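Local coordinates for protein 6-carboxyhexanoate--CoA ligase (Aquifex aeolicus, PDB 5TVA) that is a CoA ligase-family enzyme of mixed alpha-beta fold that binds coenzyme A and adenosine monophosphate in adjoining pockets, at residues 19-24 with 136-141; 5-10 with 47-52; 85-90 with 194-199; 116-121 with 216-221. All coordinates share one frame; numbering follows the deposited sequence.

Contact 1 (19-24 with 136-141). With COA (coenzyme A), chain D.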
# COMPACT_ATOMS: atom_id res chain seq x y z
N GLY A 19 5.03 -2.11 11.22
CA GLY A 19 5.04 -3.33 10.43
C GLY A 19 5.85 -3.13 9.17
O GLY A 19 5.76 -2.07 8.53
N ALA A 20 6.64 -4.13 8.79
CA ALA A 20 7.55 -3.97 7.66
C ALA A 20 8.04 -5.35 7.28
O ALA A 20 8.01 -6.28 8.09
CB ALA A 20 8.75 -3.06 8.02
N GLU A 21 8.51 -5.47 6.04
CA GLU A 21 9.07 -6.71 5.53
C GLU A 21 10.33 -6.41 4.74
O GLU A 21 10.40 -5.39 4.04
CB GLU A 21 8.05 -7.46 4.64
CG GLU A 21 8.60 -8.73 3.99
CD GLU A 21 7.48 -9.60 3.40
OE1 GLU A 21 6.30 -9.20 3.46
OE2 GLU A 21 7.79 -10.71 2.90
N ARG A 22 11.32 -7.28 4.88
CA ARG A 22 12.54 -7.26 4.09
C ARG A 22 12.79 -8.66 3.53
O ARG A 22 12.58 -9.66 4.23
CB ARG A 22 13.75 -6.82 4.93
CG ARG A 22 13.57 -5.45 5.57
CD ARG A 22 13.84 -4.31 4.59
NE ARG A 22 13.68 -3.01 5.26
CZ ARG A 22 12.53 -2.34 5.32
NH1 ARG A 22 11.44 -2.82 4.72
NH2 ARG A 22 12.48 -1.18 5.95
N ILE A 23 13.26 -8.74 2.29
CA ILE A 23 13.58 -10.01 1.65
C ILE A 23 15.02 -9.89 1.20
O ILE A 23 15.33 -9.07 0.32
CB ILE A 23 12.66 -10.31 0.46
CG1 ILE A 23 11.21 -10.19 0.87
CG2 ILE A 23 12.98 -11.67 -0.11
CD1 ILE A 23 10.24 -10.31 -0.27
N VAL A 24 15.91 -10.68 1.79
CA VAL A 24 17.35 -10.47 1.63
C VAL A 24 18.07 -11.82 1.59
O VAL A 24 17.54 -12.86 1.98
CB VAL A 24 17.93 -9.60 2.78
CG1 VAL A 24 17.23 -8.25 2.85
CG2 VAL A 24 17.82 -10.31 4.13
N THR A 136 -1.36 -6.79 1.15
CA THR A 136 -0.26 -7.07 0.24
C THR A 136 1.00 -7.34 1.06
O THR A 136 1.34 -6.54 1.94
CB THR A 136 -0.02 -5.87 -0.69
OG1 THR A 136 -1.21 -5.57 -1.42
CG2 THR A 136 1.13 -6.14 -1.64
N ILE A 137 1.68 -8.46 0.79
CA ILE A 137 2.89 -8.86 1.51
C ILE A 137 3.85 -9.49 0.52
O ILE A 137 3.58 -9.58 -0.67
CB ILE A 137 2.62 -9.83 2.70
CG1 ILE A 137 2.00 -11.15 2.24
CG2 ILE A 137 1.72 -9.17 3.80
CD1 ILE A 137 2.16 -12.25 3.31
N HIS A 138 5.02 -9.90 1.03
CA HIS A 138 6.00 -10.66 0.25
C HIS A 138 6.48 -9.87 -0.96
O HIS A 138 6.55 -10.38 -2.09
CB HIS A 138 5.45 -12.02 -0.18
CG HIS A 138 5.37 -13.03 0.92
ND1 HIS A 138 6.09 -12.91 2.09
CD2 HIS A 138 4.68 -14.19 1.02
CE1 HIS A 138 5.83 -13.95 2.87
NE2 HIS A 138 4.99 -14.74 2.24
N PHE A 139 6.81 -8.61 -0.72
CA PHE A 139 7.38 -7.72 -1.72
C PHE A 139 8.51 -6.94 -1.06
O PHE A 139 8.46 -6.68 0.15
CB PHE A 139 6.32 -6.75 -2.29
CG PHE A 139 5.84 -5.76 -1.30
CD1 PHE A 139 6.52 -4.53 -1.12
CD2 PHE A 139 4.74 -6.04 -0.50
CE1 PHE A 139 6.10 -3.61 -0.16
CE2 PHE A 139 4.31 -5.13 0.44
CZ PHE A 139 5.01 -3.89 0.62
N ASP A 140 9.51 -6.58 -1.85
CA ASP A 140 10.59 -5.71 -1.38
C ASP A 140 11.33 -5.15 -2.59
O ASP A 140 11.28 -5.73 -3.69
CB ASP A 140 11.55 -6.46 -0.45
CG ASP A 140 12.43 -5.51 0.41
OD1 ASP A 140 12.20 -4.27 0.38
OD2 ASP A 140 13.30 -6.01 1.14
N TRP A 141 11.97 -4.00 -2.39
CA TRP A 141 12.98 -3.51 -3.34
C TRP A 141 14.15 -4.49 -3.38
O TRP A 141 14.68 -4.88 -2.34
CB TRP A 141 13.51 -2.12 -2.95
CG TRP A 141 12.51 -1.01 -2.98
CD1 TRP A 141 11.90 -0.43 -1.91
CD2 TRP A 141 11.96 -0.38 -4.14
NE1 TRP A 141 11.02 0.53 -2.33
CE2 TRP A 141 11.04 0.58 -3.69
CE3 TRP A 141 12.15 -0.54 -5.52
CZ2 TRP A 141 10.32 1.40 -4.57
CZ3 TRP A 141 11.44 0.27 -6.39
CH2 TRP A 141 10.54 1.23 -5.92
N1A COA D . -2.18 -3.60 10.12
C2A COA D . -2.92 -4.02 11.16
N3A COA D . -2.75 -5.23 11.68
C4A COA D . -1.85 -6.09 11.15
C5A COA D . -1.07 -5.68 10.06
C6A COA D . -1.27 -4.37 9.56
N6A COA D . -0.45 -3.90 8.37
N7A COA D . -0.25 -6.68 9.74
C8A COA D . -0.49 -7.68 10.56
N9A COA D . -1.43 -7.33 11.44
C1B COA D . -1.93 -8.33 12.42
C2B COA D . -2.87 -8.24 13.27
O2B COA D . -4.09 -7.59 12.78
C3B COA D . -3.14 -9.89 13.18
O3B COA D . -3.71 -10.13 11.87
P3B COA D . -5.28 -10.57 11.46
O7A COA D . -5.16 -11.62 10.40
O8A COA D . -6.08 -11.09 12.62
O9A COA D . -6.04 -9.40 10.87
C4B COA D . -1.96 -10.43 13.30
O4B COA D . -0.93 -9.26 13.14
C5B COA D . -1.60 -11.57 12.24
O5B COA D . -1.24 -11.02 11.02
P1A COA D . -0.09 -11.67 9.98
O1A COA D . -0.74 -11.88 8.60
O2A COA D . 0.51 -12.95 10.49
O3A COA D . 1.08 -10.53 9.78
P2A COA D . 2.69 -10.78 9.34
O4A COA D . 3.43 -11.19 10.62
O5A COA D . 2.82 -11.95 8.35
O6A COA D . 3.27 -9.33 8.72
CBP COA D . 3.21 -7.06 7.47
CCP COA D . 2.52 -8.48 7.79
CDP COA D . 3.10 -6.14 8.71
CEP COA D . 4.73 -7.28 7.30
CAP COA D . 2.55 -6.37 6.16
OAP COA D . 1.59 -5.43 6.47
C9P COA D . 3.53 -5.64 5.20
O9P COA D . 4.04 -6.21 4.26
N8P COA D . 3.86 -4.23 5.41
C7P COA D . 4.83 -3.51 4.52
C6P COA D . 4.18 -2.36 3.76
C5P COA D . 3.60 -1.21 4.66
O5P COA D . 2.92 -1.44 5.58
N4P COA D . 3.93 0.19 4.30
C3P COA D . 3.41 1.33 5.16
C2P COA D . 3.55 2.64 4.38
S1P COA D . 2.73 2.33 2.79
O HOH W 1 9.00 -4.63 1.96
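E21 and H138 meet with their flat groups almost upright to each other, the carboxylate and imidazole planes standing 76° apart. E21 reaches across because CG lies anti to the backbone N and the chain runs on extended. OE2 accepts from H138 ND1 on its syn lone pair, OE2 to ND1 2.9 Å, in the ring plane and nearly straight at 175°. The second oxygen, OE1, accepts the backbone N of H138 at 2.8 Å from above the carboxylate plane, so one carboxylate clasps both ring and main chain. I137 CD1 lies over the centre of the imidazole face. D140 grips farther along: OD2 offers its anti lone pair to I23 N at 3.0 Å, while OD1 pairs with R144. I23 CD1 packs on H138 C at 3.8 Å. A water donates to both E21 O and F139 O, tying together strands of two different sheets, whose axes cross at 68°. F139 and I137 help to line the coenzyme A pocket, F139 CZ standing 3.6 Å from COA C6P. With S5 OG as a further partner of OE2, E21 is firmly fixed; its carboxylate probably stabilises the ND1-protonated ring and would make the imidazole more basic.

Contact 2 (5-10 with 47-52). With COA (coenzyme A), chain D.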
# COMPACT_ATOMS: atom_id res chain seq x y z
N SER A 5 12.58 -14.17 3.77
CA SER A 5 11.58 -13.13 4.01
C SER A 5 11.56 -12.82 5.50
O SER A 5 11.49 -13.73 6.32
CB SER A 5 10.22 -13.61 3.53
OG SER A 5 9.16 -12.94 4.18
N VAL A 6 11.67 -11.54 5.86
CA VAL A 6 11.72 -11.10 7.25
C VAL A 6 10.54 -10.19 7.50
O VAL A 6 10.52 -9.05 7.02
CB VAL A 6 13.03 -10.38 7.59
CG1 VAL A 6 13.05 -10.02 9.07
CG2 VAL A 6 14.20 -11.25 7.23
N ARG A 7 9.55 -10.67 8.27
CA ARG A 7 8.33 -9.91 8.51
C ARG A 7 8.22 -9.53 9.97
O ARG A 7 8.30 -10.40 10.84
CB ARG A 7 7.08 -10.71 8.11
CG ARG A 7 6.85 -10.85 6.62
CD ARG A 7 5.63 -11.77 6.33
NE ARG A 7 6.01 -13.18 6.42
CZ ARG A 7 5.16 -14.22 6.39
NH1 ARG A 7 3.84 -14.03 6.28
NH2 ARG A 7 5.63 -15.46 6.46
N MET A 8 7.99 -8.24 10.23
CA MET A 8 7.85 -7.71 11.58
C MET A 8 6.51 -7.00 11.71
O MET A 8 6.10 -6.26 10.81
CB MET A 8 9.00 -6.74 11.89
CG MET A 8 8.97 -6.08 13.31
SD MET A 8 7.85 -4.66 13.51
CE MET A 8 8.59 -3.47 12.39
N ARG A 9 5.83 -7.23 12.83
CA ARG A 9 4.69 -6.43 13.24
C ARG A 9 4.83 -6.13 14.73
O ARG A 9 5.42 -6.92 15.47
CB ARG A 9 3.37 -7.15 12.99
CG ARG A 9 3.19 -8.38 13.88
CD ARG A 9 1.95 -9.14 13.51
NE ARG A 9 1.54 -10.08 14.55
CZ ARG A 9 1.79 -11.38 14.50
NH1 ARG A 9 2.43 -11.89 13.45
NH2 ARG A 9 1.40 -12.17 15.48
N ALA A 10 4.31 -4.97 15.16
CA ALA A 10 4.44 -4.54 16.55
C ALA A 10 3.16 -3.85 16.99
O ALA A 10 2.54 -3.12 16.21
CB ALA A 10 5.64 -3.61 16.76
N ASN A 47 6.34 -9.29 16.86
CA ASN A 47 6.59 -10.59 16.26
C ASN A 47 7.48 -10.40 15.05
O ASN A 47 7.28 -9.46 14.26
CB ASN A 47 5.28 -11.28 15.83
CG ASN A 47 5.46 -12.78 15.65
OD1 ASN A 47 5.47 -13.52 16.63
ND2 ASN A 47 5.60 -13.23 14.40
N VAL A 48 8.47 -11.27 14.91
CA VAL A 48 9.33 -11.33 13.73
C VAL A 48 9.28 -12.75 13.16
O VAL A 48 9.52 -13.71 13.90
CB VAL A 48 10.77 -10.94 14.08
CG1 VAL A 48 11.65 -10.98 12.84
CG2 VAL A 48 10.81 -9.53 14.78
N LYS A 49 8.99 -12.88 11.86
CA LYS A 49 9.04 -14.16 11.14
C LYS A 49 10.15 -14.15 10.11
O LYS A 49 10.21 -13.26 9.25
CB LYS A 49 7.71 -14.46 10.42
CG LYS A 49 6.53 -14.56 11.33
CD LYS A 49 5.33 -15.20 10.61
CE LYS A 49 4.50 -14.18 9.89
NZ LYS A 49 3.04 -14.43 10.10
N VAL A 50 11.02 -15.15 10.16
CA VAL A 50 12.04 -15.36 9.14
C VAL A 50 11.72 -16.66 8.39
O VAL A 50 11.68 -17.74 8.99
CB VAL A 50 13.44 -15.43 9.75
CG1 VAL A 50 14.49 -15.50 8.63
CG2 VAL A 50 13.67 -14.22 10.65
N GLU A 51 11.51 -16.55 7.08
CA GLU A 51 11.00 -17.64 6.26
C GLU A 51 11.89 -17.76 5.04
O GLU A 51 12.04 -16.80 4.29
CB GLU A 51 9.55 -17.36 5.87
CG GLU A 51 8.79 -18.47 5.22
CD GLU A 51 7.34 -18.07 5.00
OE1 GLU A 51 7.09 -17.16 4.18
OE2 GLU A 51 6.46 -18.64 5.70
N LYS A 52 12.49 -18.92 4.85
CA LYS A 52 13.24 -19.15 3.61
C LYS A 52 12.30 -19.07 2.42
O LYS A 52 11.20 -19.63 2.44
CB LYS A 52 13.93 -20.51 3.66
CG LYS A 52 14.97 -20.74 2.57
CD LYS A 52 15.52 -22.17 2.66
CE LYS A 52 17.01 -22.22 2.40
NZ LYS A 52 17.58 -23.58 2.66
N1A COA D . -2.18 -3.60 10.12
C2A COA D . -2.92 -4.02 11.16
N3A COA D . -2.75 -5.23 11.68
C4A COA D . -1.85 -6.09 11.15
C5A COA D . -1.07 -5.68 10.06
C6A COA D . -1.27 -4.37 9.56
N6A COA D . -0.45 -3.90 8.37
N7A COA D . -0.25 -6.68 9.74
C8A COA D . -0.49 -7.68 10.56
N9A COA D . -1.43 -7.33 11.44
C1B COA D . -1.93 -8.33 12.42
C2B COA D . -2.87 -8.24 13.27
O2B COA D . -4.09 -7.59 12.78
C3B COA D . -3.14 -9.89 13.18
O3B COA D . -3.71 -10.13 11.87
P3B COA D . -5.28 -10.57 11.46
O7A COA D . -5.16 -11.62 10.40
O8A COA D . -6.08 -11.09 12.62
O9A COA D . -6.04 -9.40 10.87
C4B COA D . -1.96 -10.43 13.30
O4B COA D . -0.93 -9.26 13.14
C5B COA D . -1.60 -11.57 12.24
O5B COA D . -1.24 -11.02 11.02
P1A COA D . -0.09 -11.67 9.98
O1A COA D . -0.74 -11.88 8.60
O2A COA D . 0.51 -12.95 10.49
O3A COA D . 1.08 -10.53 9.78
P2A COA D . 2.69 -10.78 9.34
O4A COA D . 3.43 -11.19 10.62
O5A COA D . 2.82 -11.95 8.35
O6A COA D . 3.27 -9.33 8.72
CBP COA D . 3.21 -7.06 7.47
CCP COA D . 2.52 -8.48 7.79
CDP COA D . 3.10 -6.14 8.71
CEP COA D . 4.73 -7.28 7.30
CAP COA D . 2.55 -6.37 6.16
OAP COA D . 1.59 -5.43 6.47
C9P COA D . 3.53 -5.64 5.20
O9P COA D . 4.04 -6.21 4.26
N8P COA D . 3.86 -4.23 5.41
C7P COA D . 4.83 -3.51 4.52
C6P COA D . 4.18 -2.36 3.76
C5P COA D . 3.60 -1.21 4.66
O5P COA D . 2.92 -1.44 5.58
N4P COA D . 3.93 0.19 4.30
C3P COA D . 3.41 1.33 5.16
C2P COA D . 3.55 2.64 4.38
S1P COA D . 2.73 2.33 2.79
O HOH W 2 8.50 -13.95 6.86
O HOH W 3 5.59 -11.26 12.14
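N47 pairs with R9 through two backbone hydrogen bonds, and its CB sits 3.7 Å from R9 CZ, over the centre of the guanidinium. Amide and guanidinium planes are stacked 24° apart, and C4B of coenzyme A lies across the opposite guanidinium face. R9 NH1 thereby points in plane at COA O4A, 3.1 Å away, an oxygen that a water, accepting from N47 ND2, can also reach with a proton. V48 forms a non-hydrogen-bonded pair with M8, its CG1 lying beside V6 CG1 at 4.1 Å. K49 returns to hydrogen-bonded pairing, K49 N donating to R7 O at 2.8 Å. Its chain bends at chi3 (-88°), laying CE over the R7 guanidinium, 3.6 Å from R7 CZ, and again at chi4, which carries NZ to COA O2A at 3.0 Å; the two like charges are tolerated probably because the diphosphate lies beside them. V50 faces V6 in the next non-hydrogen-bonded pair, with V50 CA 3.3 Å from S5 O. E51 pairs with S5 and balances R7 by a salt bridge, OE1 to NH2 at 3.2 Å. Such alternation is that of a regular antiparallel sheet, here with R7, R9 and K49 on one face forming the diphosphate-binding wall of the coenzyme A pocket.

Contact 3 (85-90 with 194-199)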
# COMPACT_ATOMS: atom_id res chain seq x y z
N THR A 85 -10.56 7.73 -13.27
CA THR A 85 -11.30 7.44 -14.50
C THR A 85 -10.38 7.43 -15.71
O THR A 85 -10.78 6.95 -16.78
CB THR A 85 -12.45 8.43 -14.73
OG1 THR A 85 -11.93 9.68 -15.20
CG2 THR A 85 -13.29 8.64 -13.48
N GLN A 86 -9.16 7.94 -15.58
CA GLN A 86 -8.21 7.76 -16.67
C GLN A 86 -7.64 6.36 -16.72
O GLN A 86 -6.80 6.09 -17.58
CB GLN A 86 -7.07 8.76 -16.56
CG GLN A 86 -7.48 10.22 -16.51
CD GLN A 86 -6.27 11.12 -16.43
OE1 GLN A 86 -5.17 10.75 -16.86
NE2 GLN A 86 -6.45 12.31 -15.84
N GLU A 87 -8.02 5.47 -15.80
CA GLU A 87 -7.73 4.05 -15.92
C GLU A 87 -8.96 3.27 -16.38
O GLU A 87 -9.04 2.06 -16.16
CB GLU A 87 -7.19 3.47 -14.61
CG GLU A 87 -5.74 3.86 -14.26
CD GLU A 87 -4.70 3.15 -15.13
OE1 GLU A 87 -5.07 2.29 -15.95
OE2 GLU A 87 -3.49 3.47 -15.02
N GLY A 88 -9.92 3.94 -17.01
CA GLY A 88 -11.10 3.28 -17.51
C GLY A 88 -12.15 2.98 -16.46
O GLY A 88 -13.12 2.29 -16.76
N ILE A 89 -11.98 3.48 -15.24
CA ILE A 89 -12.94 3.22 -14.18
C ILE A 89 -14.10 4.20 -14.32
O ILE A 89 -13.89 5.40 -14.53
CB ILE A 89 -12.27 3.34 -12.81
CG1 ILE A 89 -11.22 2.23 -12.66
CG2 ILE A 89 -13.30 3.34 -11.67
CD1 ILE A 89 -10.57 2.20 -11.30
N LYS A 90 -15.33 3.68 -14.23
CA LYS A 90 -16.50 4.55 -14.22
C LYS A 90 -16.44 5.47 -13.02
O LYS A 90 -15.98 5.09 -11.93
CB LYS A 90 -17.80 3.73 -14.20
CG LYS A 90 -17.90 2.67 -15.32
CD LYS A 90 -18.25 3.29 -16.67
CE LYS A 90 -17.37 2.74 -17.80
NZ LYS A 90 -16.09 3.52 -18.02
N GLY A 194 -1.86 3.47 -11.07
CA GLY A 194 -2.31 2.60 -12.15
C GLY A 194 -1.22 2.55 -13.19
O GLY A 194 -0.25 3.32 -13.14
N LYS A 195 -1.37 1.62 -14.13
CA LYS A 195 -0.30 1.44 -15.10
C LYS A 195 -0.23 2.61 -16.08
O LYS A 195 0.86 2.93 -16.58
CB LYS A 195 -0.45 0.11 -15.85
CG LYS A 195 0.10 -1.08 -15.08
CD LYS A 195 0.02 -2.38 -15.85
CE LYS A 195 0.46 -3.53 -14.97
NZ LYS A 195 0.51 -4.85 -15.67
N GLU A 196 -1.36 3.28 -16.34
CA GLU A 196 -1.37 4.42 -17.25
C GLU A 196 -1.12 5.74 -16.55
O GLU A 196 -0.43 6.61 -17.09
CB GLU A 196 -2.71 4.50 -18.01
CG GLU A 196 -3.31 3.17 -18.44
CD GLU A 196 -2.43 2.37 -19.40
OE1 GLU A 196 -1.22 2.66 -19.52
OE2 GLU A 196 -2.97 1.45 -20.03
N ILE A 197 -1.69 5.95 -15.36
CA ILE A 197 -1.54 7.23 -14.68
C ILE A 197 -0.29 7.28 -13.82
O ILE A 197 0.02 8.35 -13.27
CB ILE A 197 -2.78 7.54 -13.82
CG1 ILE A 197 -2.97 6.46 -12.76
CG2 ILE A 197 -4.00 7.69 -14.70
CD1 ILE A 197 -4.04 6.79 -11.70
N GLY A 198 0.44 6.17 -13.69
CA GLY A 198 1.63 6.12 -12.87
C GLY A 198 1.27 6.17 -11.40
O GLY A 198 0.22 5.68 -10.97
N TYR A 199 2.16 6.79 -10.62
CA TYR A 199 1.99 6.95 -9.18
C TYR A 199 1.76 8.44 -8.92
O TYR A 199 2.65 9.27 -9.16
CB TYR A 199 3.21 6.41 -8.44
CG TYR A 199 3.20 6.56 -6.93
CD1 TYR A 199 2.50 5.68 -6.12
CD2 TYR A 199 3.93 7.58 -6.30
CE1 TYR A 199 2.50 5.80 -4.74
CE2 TYR A 199 3.93 7.72 -4.91
CZ TYR A 199 3.22 6.82 -4.13
OH TYR A 199 3.19 6.93 -2.75
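Two hydrogen bonds converge on a single oxygen, OE2 of E87. The backbone N of E196 meets its syn lone pair at 2.5 Å, a short bond with an N-H...O angle of 146°. The backbone N of I197 approaches the same oxygen at 3.1 Å from above the carboxylate plane, 35° out of it. K195 N is also near, but its angle is too poor for a bond. E87 gets there by bending at chi2 (-73°), which swings the carboxylate over G194, a residue with no side chain, so that OE2 stands 3.1 Å from G194 C. The acceptor is thus seated at the tip of a beta hairpin: strands 190-194 and 198-203 are antiparallel neighbours, and residues 195-197, with helical backbone angles, make the turn between G194 and G198. On the other side, T85 to G88 form a type I turn, closed by G88 N to T85 O, in the connection between helices 73-85 and 91-102. Apolar contact comes from I197, whose CG2 touches Q86 CB at 3.7 Å and whose CG1 lies 4.1 Å from E87 CG. In electrostatic terms, E196 turns its carboxylate nearly parallel to that of E87, with E87 OE1 and E196 OE2 4.7 Å apart; this proximity of like charges might raise the proton affinity of either group, whereas the two N-H donors should hold E87 ionised.

Contact 4 (116-121 with 216-221). With AMP (adenosine monophosphate), chain C.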
# COMPACT_ATOMS: atom_id res chain seq x y z
N VAL A 116 -9.62 -2.64 0.88
CA VAL A 116 -10.85 -3.01 0.19
C VAL A 116 -10.51 -3.54 -1.20
O VAL A 116 -9.67 -2.97 -1.91
CB VAL A 116 -11.78 -1.78 0.07
CG1 VAL A 116 -12.97 -2.08 -0.86
CG2 VAL A 116 -12.25 -1.29 1.44
N LEU A 117 -11.19 -4.63 -1.60
CA LEU A 117 -11.15 -5.14 -2.98
C LEU A 117 -12.47 -4.73 -3.64
O LEU A 117 -13.52 -5.32 -3.37
CB LEU A 117 -10.96 -6.66 -3.02
CG LEU A 117 -9.60 -7.15 -2.51
CD1 LEU A 117 -9.58 -8.64 -2.36
CD2 LEU A 117 -8.50 -6.72 -3.44
N MET A 118 -12.41 -3.73 -4.51
CA MET A 118 -13.60 -3.19 -5.15
C MET A 118 -13.73 -3.68 -6.58
O MET A 118 -12.80 -3.52 -7.39
CB MET A 118 -13.59 -1.66 -5.11
CG MET A 118 -14.68 -1.03 -5.97
SD MET A 118 -15.05 0.68 -5.53
CE MET A 118 -15.67 0.45 -3.86
N ASP A 119 -14.89 -4.26 -6.90
CA ASP A 119 -15.28 -4.59 -8.27
C ASP A 119 -15.23 -3.36 -9.17
O ASP A 119 -16.04 -2.45 -8.98
CB ASP A 119 -16.69 -5.21 -8.25
CG ASP A 119 -17.04 -5.95 -9.52
OD1 ASP A 119 -16.70 -5.47 -10.62
OD2 ASP A 119 -17.66 -7.05 -9.42
N ILE A 120 -14.32 -3.32 -10.16
CA ILE A 120 -14.20 -2.15 -11.04
C ILE A 120 -15.54 -1.81 -11.68
O ILE A 120 -15.86 -0.64 -11.90
CB ILE A 120 -13.17 -2.37 -12.16
CG1 ILE A 120 -13.32 -3.77 -12.76
CG2 ILE A 120 -11.77 -1.86 -11.80
CD1 ILE A 120 -12.32 -4.05 -13.83
N GLU A 121 -16.31 -2.85 -12.04
CA GLU A 121 -17.51 -2.65 -12.83
C GLU A 121 -18.68 -2.18 -11.98
O GLU A 121 -19.48 -1.37 -12.45
CB GLU A 121 -17.87 -3.94 -13.56
CG GLU A 121 -16.80 -4.39 -14.56
CD GLU A 121 -17.12 -5.76 -15.19
OE1 GLU A 121 -17.55 -6.69 -14.47
OE2 GLU A 121 -16.93 -5.90 -16.41
N VAL A 216 -8.20 1.21 -1.31
CA VAL A 216 -9.16 0.53 -2.16
C VAL A 216 -8.39 0.03 -3.38
O VAL A 216 -7.73 0.82 -4.06
CB VAL A 216 -10.33 1.44 -2.57
CG1 VAL A 216 -11.28 0.70 -3.54
CG2 VAL A 216 -11.09 1.91 -1.34
N TYR A 217 -8.47 -1.29 -3.62
CA TYR A 217 -7.89 -1.91 -4.81
C TYR A 217 -9.00 -2.12 -5.83
O TYR A 217 -10.00 -2.80 -5.52
CB TYR A 217 -7.23 -3.24 -4.47
CG TYR A 217 -6.02 -3.22 -3.56
CD1 TYR A 217 -5.37 -2.03 -3.23
CD2 TYR A 217 -5.51 -4.42 -3.02
CE1 TYR A 217 -4.27 -2.02 -2.41
CE2 TYR A 217 -4.39 -4.41 -2.18
CZ TYR A 217 -3.78 -3.20 -1.88
OH TYR A 217 -2.66 -3.16 -1.06
N PHE A 218 -8.82 -1.60 -7.05
CA PHE A 218 -9.81 -1.78 -8.11
C PHE A 218 -9.44 -3.01 -8.93
O PHE A 218 -8.41 -3.00 -9.62
CB PHE A 218 -9.91 -0.53 -8.98
CG PHE A 218 -10.37 0.70 -8.23
CD1 PHE A 218 -11.72 0.94 -8.04
CD2 PHE A 218 -9.44 1.58 -7.67
CE1 PHE A 218 -12.14 2.06 -7.33
CE2 PHE A 218 -9.86 2.70 -6.96
CZ PHE A 218 -11.20 2.94 -6.80
N VAL A 219 -10.27 -4.06 -8.85
CA VAL A 219 -9.97 -5.36 -9.46
C VAL A 219 -11.14 -5.86 -10.30
O VAL A 219 -12.31 -5.61 -10.00
CB VAL A 219 -9.62 -6.45 -8.40
CG1 VAL A 219 -8.40 -6.05 -7.55
CG2 VAL A 219 -10.83 -6.75 -7.53
N SER A 220 -10.81 -6.60 -11.36
CA SER A 220 -11.83 -7.27 -12.16
C SER A 220 -12.26 -8.54 -11.44
O SER A 220 -11.42 -9.39 -11.13
CB SER A 220 -11.27 -7.59 -13.54
OG SER A 220 -12.31 -7.97 -14.42
N ARG A 221 -13.56 -8.67 -11.14
CA ARG A 221 -14.01 -9.82 -10.36
C ARG A 221 -13.59 -11.15 -11.00
O ARG A 221 -13.30 -12.10 -10.27
CB ARG A 221 -15.53 -9.85 -10.16
CG ARG A 221 -15.89 -10.87 -9.08
CD ARG A 221 -17.30 -11.39 -9.15
NE ARG A 221 -18.26 -10.72 -8.27
CZ ARG A 221 -18.86 -11.29 -7.23
NH1 ARG A 221 -18.59 -12.54 -6.89
NH2 ARG A 221 -19.73 -10.58 -6.51
P AMP C . -0.24 2.60 6.18
O1P AMP C . 0.38 2.52 4.80
O2P AMP C . 0.45 1.63 7.11
O3P AMP C . -0.53 3.99 6.73
O5' AMP C . -1.72 2.02 6.02
C5' AMP C . -2.78 2.78 5.45
C4' AMP C . -4.05 1.96 5.41
O4' AMP C . -3.94 0.98 4.34
C3' AMP C . -4.31 1.15 6.69
O3' AMP C . -5.15 1.83 7.60
C2' AMP C . -4.90 -0.16 6.19
O2' AMP C . -6.32 -0.06 6.09
C1' AMP C . -4.31 -0.30 4.79
N9 AMP C . -3.10 -1.16 4.75
C8 AMP C . -2.06 -1.14 5.61
N7 AMP C . -1.14 -2.09 5.28
C5 AMP C . -1.58 -2.75 4.19
C6 AMP C . -1.10 -3.84 3.30
N6 AMP C . 0.07 -4.48 3.52
N1 AMP C . -1.90 -4.21 2.26
C2 AMP C . -3.08 -3.61 2.03
N3 AMP C . -3.57 -2.61 2.78
C4 AMP C . -2.88 -2.14 3.85
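Strand 116-119 runs parallel to strand 216-219, and the tight part of the contact is a run of buried parallel-sheet hydrogen bonds. Y217 N gives to V116 O at 2.7 Å, almost straight, with an N-H...O angle of 175°, and nearly along the C=O axis; M118 N then gives to Y217 O at 2.8 Å, and V219 N to M118 O at 3.0 Å. On the face of V116, M118, V216 and F218 the side chains interlock. V216 CG1 touches M118 CB at 3.7 Å and also lies over the rim of one face of the F218 ring. M118 runs alongside F218 in the same direction, and its sulfur reaches F218 CE1 at 3.7 Å, an oblique Met-aromatic contact. I120 CG2 closes this layer against F218 CB, and helix 91-102 packs over it. The other face, of L117 and Y217, has L117 CD2 at the edge of the tyrosine ring, 3.8 Å from Y217 CD2, with helix 224-233 close by. Past the strand ends the pairing loosens. I120 N still bonds V219 O, but from 39° above the carbonyl plane. D119 OD1 uses its anti lone pair for E121 N, an Asx turn, while OD2 makes a long salt bridge, 3.9 Å, to NE of the exposed R221. That ion pair is probably worth little, so hydrogen bonds and apolar packing carry the contact. They probably help to position Y217, whose OH is 3.2 Å from AMP C2 and hydrogen-bonded to T136, at the adenine end of the nucleotide pocket.

Along the chain the first segments of contacts 2 and 1 (5-10, 19-24) come from consecutive strands, and the segments of contacts 1, 3 and 4 interleave. Contacts 1 and 2 lie 9 Å apart between centres and both reach the three-stranded antiparallel sheet, which contact 1 joins to the parallel sheet holding 139-141; both touch coenzyme A. Contacts 3 and 4, 13 Å apart between centres, both reach the six-stranded mixed sheet, contact 3 through 194-199 alone, and meet where I89 packs on F218. Contact 2 is about 33 Å from contact 3, centre to centre, on the opposite side of the chain's centre. The T136–Y217 hydroxyl pair joins contacts 1 and 4, thus connecting the coenzyme A side to the adenosine monophosphate pocket.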